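Local coordinates for putative iron binding protein (Bordetella pertussis Tohama I, PDB 2OWT) that probably binds ferric iron in the periplasm as the solute-binding component of a bacterial iron-uptake system, at residues Y11-P16 and D41-R46; Y100-R105 and S240-A245; D106-V111 and G233-N238. All blocks are in the same frame, centred on the assembly; numbering follows the deposited sequence.

Contact 1. Residues Y11-P16 and D41-R46. With CO3 (carbonate ion), chain C.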
loop_
_atom_site.group_PDB
_atom_site.type_symbol
_atom_site.label_atom_id
_atom_site.label_comp_id
_atom_site.label_asym_id
_atom_site.label_seq_id
_atom_site.Cartn_x
_atom_site.Cartn_y
_atom_site.Cartn_z
ATOM N N TYR A 11 -6.702 -15.088 -0.212
ATOM C CA TYR A 11 -5.447 -14.990 -0.945
ATOM C C TYR A 11 -4.995 -13.531 -0.891
ATOM O O TYR A 11 -5.751 -12.624 -1.259
ATOM C CB TYR A 11 -5.657 -15.392 -2.403
ATOM C CG TYR A 11 -5.815 -16.870 -2.668
ATOM C CD1 TYR A 11 -6.627 -17.678 -1.859
ATOM C CD2 TYR A 11 -5.183 -17.456 -3.766
ATOM C CE1 TYR A 11 -6.781 -19.028 -2.115
ATOM C CE2 TYR A 11 -5.333 -18.806 -4.040
ATOM C CZ TYR A 11 -6.130 -19.585 -3.210
ATOM O OH TYR A 11 -6.267 -20.917 -3.491
ATOM N N THR A 12 -3.768 -13.298 -0.446
ATOM C CA THR A 12 -3.292 -11.926 -0.323
ATOM C C THR A 12 -1.773 -11.737 -0.477
ATOM O O THR A 12 -0.979 -12.659 -0.254
ATOM C CB THR A 12 -3.775 -11.266 0.999
ATOM O OG1 THR A 12 -3.429 -9.874 0.984
ATOM C CG2 THR A 12 -3.149 -11.938 2.224
ATOM N N THR A 13 -1.399 -10.528 -0.871
ATOM C CA THR A 13 -0.008 -10.135 -0.961
ATOM C C THR A 13 0.413 -9.434 0.326
ATOM O O THR A 13 1.560 -8.989 0.451
ATOM C CB THR A 13 0.228 -9.176 -2.128
ATOM O OG1 THR A 13 -0.814 -8.188 -2.137
ATOM C CG2 THR A 13 0.257 -9.927 -3.458
ATOM N N ARG A 14 -0.518 -9.346 1.281
ATOM C CA ARG A 14 -0.244 -8.670 2.536
ATOM C C ARG A 14 0.785 -9.385 3.402
ATOM O O ARG A 14 0.932 -10.609 3.358
ATOM C CB ARG A 14 -1.519 -8.407 3.334
ATOM C CG ARG A 14 -2.432 -7.364 2.705
ATOM C CD ARG A 14 -3.075 -6.482 3.742
ATOM N NE ARG A 14 -2.076 -5.606 4.350
ATOM C CZ ARG A 14 -2.355 -4.531 5.084
ATOM N NH1 ARG A 14 -3.618 -4.165 5.316
ATOM N NH2 ARG A 14 -1.354 -3.813 5.582
ATOM N N GLU A 15 1.496 -8.602 4.197
ATOM C CA GLU A 15 2.328 -9.161 5.235
ATOM C C GLU A 15 1.405 -9.867 6.251
ATOM O O GLU A 15 0.405 -9.275 6.696
ATOM C CB GLU A 15 3.113 -8.036 5.889
ATOM C CG GLU A 15 4.549 -8.362 6.172
ATOM C CD GLU A 15 5.358 -7.112 6.449
ATOM O OE1 GLU A 15 5.090 -6.461 7.472
ATOM O OE2 GLU A 15 6.252 -6.774 5.637
ATOM N N PRO A 16 1.696 -11.147 6.572
ATOM C CA PRO A 16 0.932 -11.904 7.571
ATOM C C PRO A 16 0.727 -11.179 8.911
ATOM O O PRO A 16 -0.390 -11.156 9.414
ATOM C CB PRO A 16 1.763 -13.180 7.764
ATOM C CG PRO A 16 2.506 -13.348 6.484
ATOM C CD PRO A 16 2.767 -11.959 5.964
ATOM N N ASP A 41 3.670 -12.149 -4.874
ATOM C CA ASP A 41 3.196 -11.503 -6.093
ATOM C C ASP A 41 2.515 -12.591 -6.928
ATOM O O ASP A 41 2.446 -13.746 -6.495
ATOM C CB ASP A 41 4.381 -10.907 -6.867
ATOM C CG ASP A 41 5.419 -11.954 -7.245
ATOM O OD1 ASP A 41 6.626 -11.628 -7.272
ATOM O OD2 ASP A 41 5.032 -13.106 -7.525
ATOM N N GLY A 42 2.056 -12.233 -8.131
ATOM C CA GLY A 42 1.476 -13.195 -9.070
ATOM C C GLY A 42 0.121 -13.729 -8.658
ATOM O O GLY A 42 -0.238 -14.869 -8.953
ATOM N N LEU A 43 -0.640 -12.895 -7.973
ATOM C CA LEU A 43 -1.955 -13.260 -7.473
ATOM C C LEU A 43 -2.913 -13.620 -8.613
ATOM O O LEU A 43 -3.709 -14.548 -8.494
ATOM C CB LEU A 43 -2.500 -12.092 -6.642
ATOM C CG LEU A 43 -3.452 -12.287 -5.473
ATOM C CD1 LEU A 43 -3.195 -13.591 -4.747
ATOM C CD2 LEU A 43 -3.293 -11.095 -4.553
ATOM N N LEU A 44 -2.830 -12.892 -9.721
ATOM C CA LEU A 44 -3.648 -13.209 -10.876
ATOM C C LEU A 44 -3.240 -14.539 -11.526
ATOM O O LEU A 44 -4.104 -15.285 -11.992
ATOM C CB LEU A 44 -3.630 -12.061 -11.879
ATOM C CG LEU A 44 -4.246 -12.238 -13.271
ATOM C CD1 LEU A 44 -5.754 -12.484 -13.198
ATOM C CD2 LEU A 44 -3.921 -11.004 -14.100
ATOM N N GLU A 45 -1.945 -14.847 -11.529
ATOM C CA GLU A 45 -1.473 -16.104 -12.111
ATOM C C GLU A 45 -1.920 -17.298 -11.283
ATOM O O GLU A 45 -2.323 -18.311 -11.846
ATOM C CB GLU A 45 0.056 -16.119 -12.324
ATOM C CG GLU A 45 0.560 -15.260 -13.503
ATOM C CD GLU A 45 0.427 -13.748 -13.267
ATOM O OE1 GLU A 45 0.267 -13.333 -12.100
ATOM O OE2 GLU A 45 0.471 -12.969 -14.248
ATOM N N ARG A 46 -1.868 -17.193 -9.956
ATOM C CA ARG A 46 -2.283 -18.332 -9.145
ATOM C C ARG A 46 -3.785 -18.600 -9.192
ATOM O O ARG A 46 -4.196 -19.749 -9.300
ATOM C CB ARG A 46 -1.804 -18.254 -7.701
ATOM C CG ARG A 46 -1.706 -19.663 -7.111
ATOM C CD ARG A 46 -2.031 -19.687 -5.661
ATOM N NE ARG A 46 -0.812 -19.679 -4.867
ATOM C CZ ARG A 46 -0.579 -20.500 -3.852
ATOM N NH1 ARG A 46 -1.497 -21.398 -3.495
ATOM N NH2 ARG A 46 0.566 -20.403 -3.185
HETATM C C CO3 C . 1.611 -4.941 3.709
HETATM O O1 CO3 C . 2.782 -5.310 3.297
HETATM O O2 CO3 C . 1.374 -3.676 3.827
HETATM O O3 CO3 C . 0.688 -5.807 3.991
#

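Contact 2. Residues Y100-R105 and S240-A245. With CO3 (carbonate ion), chain C.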
loop_
_atom_site.group_PDB
_atom_site.type_symbol
_atom_site.label_atom_id
_atom_site.label_comp_id
_atom_site.label_asym_id
_atom_site.label_seq_id
_atom_site.Cartn_x
_atom_site.Cartn_y
_atom_site.Cartn_z
ATOM N N TYR A 100 -13.462 -3.008 -3.268
ATOM C CA TYR A 100 -13.534 -2.065 -2.138
ATOM C C TYR A 100 -12.169 -1.834 -1.482
ATOM O O TYR A 100 -11.388 -2.773 -1.297
ATOM C CB TYR A 100 -14.477 -2.589 -1.055
ATOM C CG TYR A 100 -15.951 -2.578 -1.420
ATOM C CD1 TYR A 100 -16.598 -3.754 -1.844
ATOM C CD2 TYR A 100 -16.703 -1.416 -1.307
ATOM C CE1 TYR A 100 -17.950 -3.758 -2.164
ATOM C CE2 TYR A 100 -18.064 -1.410 -1.629
ATOM C CZ TYR A 100 -18.678 -2.584 -2.059
ATOM O OH TYR A 100 -20.022 -2.579 -2.364
ATOM N N ALA A 101 -11.888 -0.579 -1.137
ATOM C CA ALA A 101 -10.722 -0.247 -0.316
ATOM C C ALA A 101 -11.039 -0.648 1.119
ATOM O O ALA A 101 -12.183 -0.490 1.560
ATOM C CB ALA A 101 -10.423 1.241 -0.396
ATOM N N LEU A 102 -10.049 -1.180 1.837
ATOM C CA LEU A 102 -10.235 -1.524 3.256
ATOM C C LEU A 102 -9.437 -0.615 4.188
ATOM O O LEU A 102 -9.845 -0.374 5.329
ATOM C CB LEU A 102 -9.913 -2.996 3.522
ATOM C CG LEU A 102 -10.729 -4.038 2.732
ATOM C CD1 LEU A 102 -10.118 -5.413 2.896
ATOM C CD2 LEU A 102 -12.211 -4.048 3.116
ATOM N N SER A 103 -8.306 -0.114 3.687
ATOM C CA SER A 103 -7.459 0.834 4.413
ATOM C C SER A 103 -6.758 1.768 3.425
ATOM O O SER A 103 -6.703 1.478 2.220
ATOM C CB SER A 103 -6.413 0.090 5.258
ATOM O OG SER A 103 -5.519 -0.653 4.443
ATOM N N LEU A 104 -6.245 2.888 3.935
ATOM C CA LEU A 104 -5.443 3.815 3.136
ATOM C C LEU A 104 -3.997 3.896 3.655
ATOM O O LEU A 104 -3.723 3.615 4.826
ATOM C CB LEU A 104 -6.067 5.215 3.133
ATOM C CG LEU A 104 -7.319 5.531 2.313
ATOM C CD1 LEU A 104 -8.188 6.559 3.050
ATOM C CD2 LEU A 104 -6.939 6.051 0.919
ATOM N N ARG A 105 -3.092 4.309 2.778
ATOM C CA ARG A 105 -1.675 4.438 3.093
ATOM C C ARG A 105 -1.083 5.510 2.194
ATOM O O ARG A 105 -1.574 5.734 1.094
ATOM C CB ARG A 105 -0.936 3.120 2.832
ATOM C CG ARG A 105 -1.418 2.376 1.584
ATOM C CD ARG A 105 -2.001 1.017 1.968
ATOM N NE ARG A 105 -0.966 0.059 1.632
ATOM C CZ ARG A 105 -0.585 -0.966 2.366
ATOM N NH1 ARG A 105 -1.157 -1.247 3.525
ATOM N NH2 ARG A 105 0.401 -1.710 1.910
ATOM N N SER A 240 -5.129 -0.696 0.679
ATOM C CA SER A 240 -5.267 -2.128 0.706
ATOM C C SER A 240 -6.715 -2.316 0.263
ATOM O O SER A 240 -7.586 -1.503 0.608
ATOM C CB SER A 240 -4.966 -2.721 2.088
ATOM O OG SER A 240 -6.121 -2.822 2.910
ATOM N N GLY A 241 -6.961 -3.341 -0.547
ATOM C CA GLY A 241 -8.276 -3.542 -1.137
ATOM C C GLY A 241 -8.572 -5.005 -1.375
ATOM O O GLY A 241 -7.664 -5.846 -1.390
ATOM N N ALA A 242 -9.851 -5.307 -1.575
ATOM C CA ALA A 242 -10.279 -6.667 -1.806
ATOM C C ALA A 242 -11.369 -6.762 -2.872
ATOM O O ALA A 242 -12.133 -5.818 -3.100
ATOM C CB ALA A 242 -10.732 -7.303 -0.511
ATOM N N ALA A 243 -11.382 -7.904 -3.551
ATOM C CA ALA A 243 -12.472 -8.317 -4.404
ATOM C C ALA A 243 -12.784 -9.776 -4.062
ATOM O O ALA A 243 -11.943 -10.499 -3.511
ATOM C CB ALA A 243 -12.097 -8.165 -5.871
ATOM N N VAL A 244 -13.999 -10.201 -4.370
ATOM C CA VAL A 244 -14.397 -11.574 -4.161
ATOM C C VAL A 244 -14.088 -12.319 -5.452
ATOM O O VAL A 244 -14.397 -11.824 -6.542
ATOM C CB VAL A 244 -15.895 -11.664 -3.755
ATOM C CG1 VAL A 244 -16.395 -13.124 -3.720
ATOM C CG2 VAL A 244 -16.117 -10.982 -2.388
ATOM N N ALA A 245 -13.459 -13.486 -5.333
ATOM C CA ALA A 245 -13.090 -14.302 -6.490
ATOM C C ALA A 245 -14.313 -14.790 -7.268
ATOM O O ALA A 245 -15.369 -15.056 -6.685
ATOM C CB ALA A 245 -12.211 -15.483 -6.061
HETATM C C CO3 C . 1.611 -4.941 3.709
HETATM O O1 CO3 C . 2.782 -5.310 3.297
HETATM O O2 CO3 C . 1.374 -3.676 3.827
HETATM O O3 CO3 C . 0.688 -5.807 3.991
#

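Contact 3. Residues D106-V111 and G233-N238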
loop_
_atom_site.group_PDB
_atom_site.type_symbol
_atom_site.label_atom_id
_atom_site.label_comp_id
_atom_site.label_asym_id
_atom_site.label_seq_id
_atom_site.Cartn_x
_atom_site.Cartn_y
_atom_site.Cartn_z
ATOM N N ASP A 106 -0.021 6.158 2.654
ATOM C CA ASP A 106 0.657 7.175 1.846
ATOM C C ASP A 106 2.137 6.827 1.666
ATOM O O ASP A 106 2.765 6.267 2.566
ATOM C CB ASP A 106 0.453 8.593 2.425
ATOM C CG ASP A 106 0.865 8.715 3.897
ATOM O OD1 ASP A 106 0.956 7.697 4.618
ATOM O OD2 ASP A 106 1.094 9.848 4.354
ATOM N N ARG A 107 2.670 7.124 0.485
ATOM C CA ARG A 107 4.085 6.937 0.213
ATOM C C ARG A 107 4.782 8.255 0.475
ATOM O O ARG A 107 4.534 9.248 -0.207
ATOM C CB ARG A 107 4.314 6.453 -1.224
ATOM C CG ARG A 107 5.666 5.789 -1.450
ATOM C CD ARG A 107 5.577 4.695 -2.488
ATOM N NE ARG A 107 6.785 3.876 -2.547
ATOM C CZ ARG A 107 7.138 2.966 -1.635
ATOM N NH1 ARG A 107 6.383 2.758 -0.550
ATOM N NH2 ARG A 107 8.255 2.260 -1.804
ATOM N N VAL A 108 5.653 8.256 1.479
ATOM C CA VAL A 108 6.211 9.492 2.032
ATOM C C VAL A 108 7.737 9.456 1.999
ATOM O O VAL A 108 8.331 8.477 1.542
ATOM C CB VAL A 108 5.720 9.715 3.496
ATOM C CG1 VAL A 108 4.225 9.857 3.551
ATOM C CG2 VAL A 108 6.151 8.555 4.396
ATOM N N LEU A 109 8.372 10.509 2.508
ATOM C CA LEU A 109 9.831 10.568 2.581
ATOM C C LEU A 109 10.323 10.243 3.995
ATOM O O LEU A 109 9.919 10.882 4.968
ATOM C CB LEU A 109 10.335 11.941 2.129
ATOM C CG LEU A 109 11.805 12.150 1.764
ATOM C CD1 LEU A 109 12.140 11.577 0.385
ATOM C CD2 LEU A 109 12.124 13.640 1.796
ATOM N N TYR A 110 11.166 9.219 4.096
ATOM C CA TYR A 110 11.868 8.911 5.341
ATOM C C TYR A 110 13.025 9.882 5.400
ATOM O O TYR A 110 13.737 10.060 4.411
ATOM C CB TYR A 110 12.390 7.472 5.340
ATOM C CG TYR A 110 11.332 6.389 5.524
ATOM C CD1 TYR A 110 9.963 6.667 5.379
ATOM C CD2 TYR A 110 11.712 5.072 5.808
ATOM C CE1 TYR A 110 8.993 5.655 5.535
ATOM C CE2 TYR A 110 10.768 4.056 5.960
ATOM C CZ TYR A 110 9.409 4.350 5.821
ATOM O OH TYR A 110 8.490 3.341 5.971
ATOM N N VAL A 111 13.182 10.559 6.530
ATOM C CA VAL A 111 14.247 11.547 6.658
ATOM C C VAL A 111 15.027 11.339 7.942
ATOM O O VAL A 111 14.445 11.117 8.991
ATOM C CB VAL A 111 13.709 12.999 6.614
ATOM C CG1 VAL A 111 14.870 13.977 6.616
ATOM C CG2 VAL A 111 12.816 13.219 5.380
ATOM N N GLY A 233 -2.038 19.512 -6.026
ATOM C CA GLY A 233 -1.063 18.511 -5.595
ATOM C C GLY A 233 -1.105 18.183 -4.108
ATOM O O GLY A 233 -0.973 19.072 -3.256
ATOM N N GLY A 234 -1.301 16.904 -3.799
ATOM C CA GLY A 234 -1.286 16.413 -2.422
ATOM C C GLY A 234 -0.347 15.230 -2.314
ATOM O O GLY A 234 0.389 14.935 -3.253
ATOM N N THR A 235 -0.371 14.558 -1.167
ATOM C CA THR A 235 0.464 13.390 -0.922
ATOM C C THR A 235 -0.119 12.174 -1.618
ATOM O O THR A 235 -1.333 11.971 -1.615
ATOM C CB THR A 235 0.639 13.128 0.598
ATOM O OG1 THR A 235 1.386 14.203 1.169
ATOM C CG2 THR A 235 1.390 11.820 0.865
ATOM N N HIS A 236 0.746 11.372 -2.233
ATOM C CA HIS A 236 0.287 10.170 -2.929
ATOM C C HIS A 236 -0.222 9.141 -1.912
ATOM O O HIS A 236 0.450 8.850 -0.909
ATOM C CB HIS A 236 1.397 9.592 -3.797
ATOM C CG HIS A 236 1.097 8.230 -4.328
ATOM N ND1 HIS A 236 1.638 7.087 -3.785
ATOM C CD2 HIS A 236 0.295 7.825 -5.338
ATOM C CE1 HIS A 236 1.185 6.035 -4.443
ATOM N NE2 HIS A 236 0.376 6.458 -5.396
ATOM N N VAL A 237 -1.429 8.636 -2.151
ATOM C CA VAL A 237 -2.046 7.632 -1.283
ATOM C C VAL A 237 -2.433 6.425 -2.120
ATOM O O VAL A 237 -2.849 6.564 -3.287
ATOM C CB VAL A 237 -3.291 8.165 -0.480
ATOM C CG1 VAL A 237 -2.947 9.435 0.317
ATOM C CG2 VAL A 237 -4.485 8.405 -1.391
ATOM N N ASN A 238 -2.251 5.246 -1.531
ATOM C CA ASN A 238 -2.670 3.991 -2.135
ATOM C C ASN A 238 -3.576 3.265 -1.133
ATOM O O ASN A 238 -3.890 3.816 -0.064
ATOM C CB ASN A 238 -1.446 3.159 -2.549
ATOM C CG ASN A 238 -1.731 2.205 -3.723
ATOM O OD1 ASN A 238 -2.857 1.750 -3.919
ATOM N ND2 ASN A 238 -0.690 1.874 -4.479
#

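Contact 1. Residues Y11-P16 and D41-R46
Carbonate O3 is gripped from the segment 11-16 by two good bonds, one from Arg-14 NE at 2.8 Å and one from the backbone, Glu-15 N, at 2.9 Å. It lies at the edge of the Arg-14 guanidinium, in its plane, and the NE bond is nearly straight (166°). Arg-14 NH2 reaches the neighbouring carbonate O2 at 3.2 Å less directly, and adds a weak bond to O3. The bends at chi2 and chi3 (-142° and 70°) fold the arginine back, so that NE faces the same oxygen as the amide of the next residue. NH2 also forms a salt bridge with Glu-276. Behind this site an ST turn shapes the chain: Thr-12 OG1 accepts from Arg-14 N at 3.0 Å, and the same hydroxyl is tied to Met-60 O.

Across to residues 41-46 there is no hydrogen bond; the helix start is held by apolar packing. Leu-43 puts its two methyls to separate uses, CD1 lying 3.8 Å from Tyr-11 CB and CD2 3.9 Å from Thr-13 CG2. Arg-46 brings its aliphatic CD to Tyr-11 CE2, with guanidinium and phenol planes almost perpendicular, while Tyr-11 OH bonds to Glu-50. Gly-42 takes the N-cap position with a positive phi, a conformation easy for glycine, and its O receives Arg-46 N. Leu-43 thus packs behind a turn whose other side presents N-H groups to an anion, and the negative charge of carbonate would probably be stabilised by this convergence.

Contact 2. Residues Y100-R105 and S240-A245
Ser-103 turns OG into the space between its own N and carbonyl carbon (chi1 63°), and Ser-240, with a chi1 of 91° that departs from the usual staggered values, swings its OG to meet it. The hydroxyl oxygens Ser-103 OG and Ser-240 OG lie 2.7 Å apart, close enough for a hydrogen bond, though that pairing is not settled; Ser-103 OG has a firm partner in Glu-276. Serine suits both places because each needs a small polar group in a buried space.

The backbones run antiparallel. Tyr-100 and Ala-242 form a hydrogen-bonded pair, with Ala-242 N to Tyr-100 O at 3.0 Å and a matching return bond. Gly-241, with no side chain, lets Tyr-100 O approach its CA to 3.2 Å. Two residues after Tyr-100, Leu-102 N gives a nearly straight bond (175°) to Ser-240 O at 2.8 Å, while Ser-103 N reaches that oxygen only weakly. Two residues therefore face one, and Ser-240 N returns a bond to Ser-103 O from above the carbonyl plane. Leu-102 CD1 packs on Ala-242 CB at 3.9 Å; Leu-102 also touches Met-60, and the small Ala-242 touches Leu-258.

Past the bulge, bent Arg-105 passes its CD by Ser-240 N and sends NH2 to carbonate O2 at 2.9 Å, while NH1 meets Glu-276. Leu-102 and Ser-103 opposite Ser-240 make a classic beta bulge in a pair of long strands, consistent with the interdomain strands of type 2 periplasmic binding proteins.

Contact 3. Residues D106-V111 and G233-N238
Asp-106 and Arg-107 close on His-236 at the tight end of this contact, where one carbonyl oxygen does most of the work. Arg-107 N donates to His-236 O at 3.1 Å, and Asp-106 CA lies 3.2 Å from His-236 O in a CA-H...O contact. Asp-106 and Val-237 form a non-hydrogen-bonded antiparallel pair, their CA atoms 4.2 Å apart, so their side chains share one face of the sheet and Val-237 CG1 sits 4.1 Å from Asp-106 CB. Thr-235 fills the neighbouring place with a divided side chain. At chi1 -66° the methyl CG2 lies anti to its own N and comes 3.7 Å from Asp-106 CB, while OG1 points elsewhere and bonds to Pro-225 O; threonine suits a spot needing a methyl on one side and a donor on the other.

Here the start of strand 237-245 is laid against the long strand 100-112, which runs through the mixed sheet of this binding-protein fold and also pairs with strands 193-197 and 220-223. Arg-107, its chain bent at chi2, leads away to meet Asp-179 and Asn-144 and packs on Tyr-143, an iron ligand. The Asp-106 carboxylate stays beside Thr-235 but finds its polar partners, Arg-224 and Tyr-277, outside the two segments. Each buried charge thus has a partner of opposite sign, Arg-224 for Asp-106 and Asp-179 for Arg-107.

Away from His-236 the fit slackens. Val-108 CG1 only approaches Thr-235 CG2, at 4.4 Å, and farther along the strand partners become Val-223 and Lys-221 instead. In the other direction the chain climbs through Gly-234 to exposed Gly-233, which follows directly on residues left unmodelled.

Contacts 2 and 3 use the same two strands, 100-112 and 237-245, with centres about 19 Å apart; Arg-105 O and Asn-238 N, 2.8 Å apart, make a probable hydrogen bond between them. Contact 1 meets contact 2 at the carbonate, whose O3 is held by Arg-14 and Glu-15 and O2 by Arg-14 and Arg-105; Arg-14 NH2 lies 3.3 Å from Arg-105 NH1. Contacts 1 and 3 do not touch, their nearest atoms being about 10 Å and their centres about 24 Å apart. The bound iron lies about 3 Å from the Arg-105 side chain and about 8 Å from those of Thr-13 and Arg-107, so contact 2 reaches the metal site and the others lie farther out.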